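Local coordinates for protein alpha-galactosidase (Thermus thermophilus, PDB 6LCJ) that probably hydrolyses terminal alpha-galactosyl residues from galactosides, as a hexameric, thermostable glycosidase of family GH36, at residues E417-E422 and K445-A450. Sequence-based numbering, arbitrary orientation.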
loop_
_atom_site.group_PDB
_atom_site.type_symbol
_atom_site.label_atom_id
_atom_site.label_comp_id
_atom_site.label_asym_id
_atom_site.label_seq_id
_atom_site.Cartn_x
_atom_site.Cartn_y
_atom_site.Cartn_z
ATOM N N GLU E 417 8.678 -0.551 -47.941
ATOM C CA GLU E 417 8.165 -1.419 -46.890
ATOM C C GLU E 417 7.491 -2.652 -47.486
ATOM O O GLU E 417 7.760 -3.783 -47.068
ATOM C CB GLU E 417 7.205 -0.636 -45.994
ATOM C CG GLU E 417 7.919 0.324 -45.023
ATOM C CD GLU E 417 6.993 1.377 -44.409
ATOM O OE1 GLU E 417 5.871 1.573 -44.923
ATOM O OE2 GLU E 417 7.388 2.025 -43.415
ATOM N N MET E 418 6.655 -2.460 -48.508
ATOM C CA MET E 418 5.970 -3.594 -49.128
ATOM C C MET E 418 6.941 -4.606 -49.742
ATOM O O MET E 418 6.635 -5.801 -49.805
ATOM C CB MET E 418 5.009 -3.095 -50.198
ATOM C CG MET E 418 3.767 -2.480 -49.662
ATOM S SD MET E 418 2.613 -2.035 -50.975
ATOM C CE MET E 418 2.905 -0.251 -51.099
ATOM N N ARG E 419 8.099 -4.151 -50.218
ATOM C CA ARG E 419 9.056 -5.055 -50.841
ATOM C C ARG E 419 9.677 -6.014 -49.830
ATOM O O ARG E 419 10.024 -7.148 -50.183
ATOM C CB ARG E 419 10.131 -4.229 -51.542
ATOM C CG ARG E 419 11.260 -5.028 -52.162
ATOM C CD ARG E 419 11.953 -4.230 -53.277
ATOM N NE ARG E 419 11.183 -4.192 -54.529
ATOM C CZ ARG E 419 10.486 -3.133 -54.953
ATOM N NH1 ARG E 419 10.445 -2.018 -54.223
ATOM N NH2 ARG E 419 9.828 -3.190 -56.111
ATOM N N LEU E 420 9.839 -5.580 -48.578
ATOM C CA LEU E 420 10.335 -6.488 -47.543
ATOM C C LEU E 420 9.399 -7.680 -47.353
ATOM O O LEU E 420 9.851 -8.825 -47.223
ATOM C CB LEU E 420 10.496 -5.737 -46.221
ATOM C CG LEU E 420 11.391 -4.503 -46.200
ATOM C CD1 LEU E 420 11.358 -3.897 -44.810
ATOM C CD2 LEU E 420 12.796 -4.862 -46.597
ATOM N N GLN E 421 8.088 -7.419 -47.318
ATOM C CA GLN E 421 7.112 -8.487 -47.203
ATOM C C GLN E 421 7.116 -9.370 -48.446
ATOM O O GLN E 421 7.113 -10.600 -48.342
ATOM C CB GLN E 421 5.728 -7.876 -46.933
ATOM C CG GLN E 421 4.559 -8.854 -46.721
ATOM C CD GLN E 421 4.746 -9.775 -45.531
ATOM O OE1 GLN E 421 5.713 -9.651 -44.775
ATOM N NE2 GLN E 421 3.798 -10.703 -45.344
ATOM N N GLU E 422 7.151 -8.767 -49.629
ATOM C CA GLU E 422 7.165 -9.561 -50.853
ATOM C C GLU E 422 8.355 -10.519 -50.894
ATOM O O GLU E 422 8.222 -11.669 -51.335
ATOM C CB GLU E 422 7.178 -8.638 -52.064
ATOM C CG GLU E 422 6.877 -9.340 -53.358
ATOM C CD GLU E 422 7.313 -8.530 -54.548
ATOM O OE1 GLU E 422 6.531 -7.658 -54.972
ATOM O OE2 GLU E 422 8.435 -8.756 -55.062
ATOM N N LYS E 445 -1.228 -4.236 -61.051
ATOM C CA LYS E 445 -1.740 -5.488 -61.596
ATOM C C LYS E 445 -0.631 -6.308 -62.224
ATOM O O LYS E 445 -0.561 -7.530 -62.030
ATOM C CB LYS E 445 -2.816 -5.202 -62.638
ATOM C CG LYS E 445 -4.107 -4.719 -62.052
ATOM C CD LYS E 445 -5.242 -4.779 -63.059
ATOM C CE LYS E 445 -6.268 -3.721 -62.725
ATOM N NZ LYS E 445 -7.587 -4.347 -62.510
ATOM N N GLY E 446 0.226 -5.653 -63.014
ATOM C CA GLY E 446 1.326 -6.360 -63.640
ATOM C C GLY E 446 2.300 -6.909 -62.624
ATOM O O GLY E 446 2.810 -8.021 -62.775
ATOM N N ARG E 447 2.562 -6.148 -61.562
ATOM C CA ARG E 447 3.466 -6.641 -60.534
ATOM C C ARG E 447 2.889 -7.854 -59.827
ATOM O O ARG E 447 3.618 -8.812 -59.556
ATOM C CB ARG E 447 3.794 -5.535 -59.546
ATOM C CG ARG E 447 5.017 -4.784 -59.986
ATOM C CD ARG E 447 5.238 -3.560 -59.181
ATOM N NE ARG E 447 5.683 -3.865 -57.832
ATOM C CZ ARG E 447 5.014 -3.521 -56.744
ATOM N NH1 ARG E 447 3.862 -2.859 -56.857
ATOM N NH2 ARG E 447 5.496 -3.840 -55.547
ATOM N N LEU E 448 1.580 -7.839 -59.543
ATOM C CA LEU E 448 0.950 -8.975 -58.879
ATOM C C LEU E 448 1.040 -10.238 -59.734
ATOM O O LEU E 448 1.388 -11.313 -59.231
ATOM C CB LEU E 448 -0.510 -8.655 -58.545
ATOM C CG LEU E 448 -1.363 -9.839 -58.038
ATOM C CD1 LEU E 448 -0.782 -10.471 -56.735
ATOM C CD2 LEU E 448 -2.842 -9.462 -57.872
ATOM N N GLU E 449 0.761 -10.130 -61.033
ATOM C CA GLU E 449 0.849 -11.311 -61.888
ATOM C C GLU E 449 2.280 -11.835 -61.994
ATOM O O GLU E 449 2.502 -13.047 -61.938
ATOM C CB GLU E 449 0.277 -11.016 -63.275
ATOM C CG GLU E 449 0.128 -12.265 -64.155
ATOM C CD GLU E 449 -0.598 -13.459 -63.475
ATOM O OE1 GLU E 449 -1.391 -13.274 -62.514
ATOM O OE2 GLU E 449 -0.381 -14.605 -63.922
ATOM N N ALA E 450 3.267 -10.952 -62.158
ATOM C CA ALA E 450 4.639 -11.444 -62.188
ATOM C C ALA E 450 5.030 -12.089 -60.860
ATOM O O ALA E 450 5.817 -13.042 -60.835
ATOM C CB ALA E 450 5.602 -10.315 -62.552
#
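Glu422 and Arg447 form a long salt bridge between two neighbouring helices. Glu422 OE1 lies 4.0 Å from Arg447 NH2. The carboxylate oxygen is displaced from the plane of the guanidinium, so the pair is held by electrostatics and not by a directed bond. The carboxylate and guanidinium planes are turned 36° apart. The Glu422 chain is extended beyond CG, with CG anti to the backbone N (chi1 -167°), which carries its carboxylate toward the second helix. Arg447 bends at chi3 (72°) on its way to meet it.

A second arginine stands close by. Arg419 NH2 is 4.4 Å from Arg447 NH2, so two positive groups lie near each other; the carboxylate of Glu422 may partly offset this. Arg447 NH1 also makes a weak, long ion pair with Glu443.

The backbones stay well apart. The nearest CA atoms, of Glu422 and Leu448, are 10.2 Å from each other, and the two segments bury just 110 Å² between them. This is a surface contact through long polar side chains.

It links helix 415-428 to helix 442-453; strand 431-433 of the eight-stranded parallel (TIM-type) barrel lies between them in sequence. Arg419 touches Glu471 of strand 471-474, and Leu420 packs on helix 380-388.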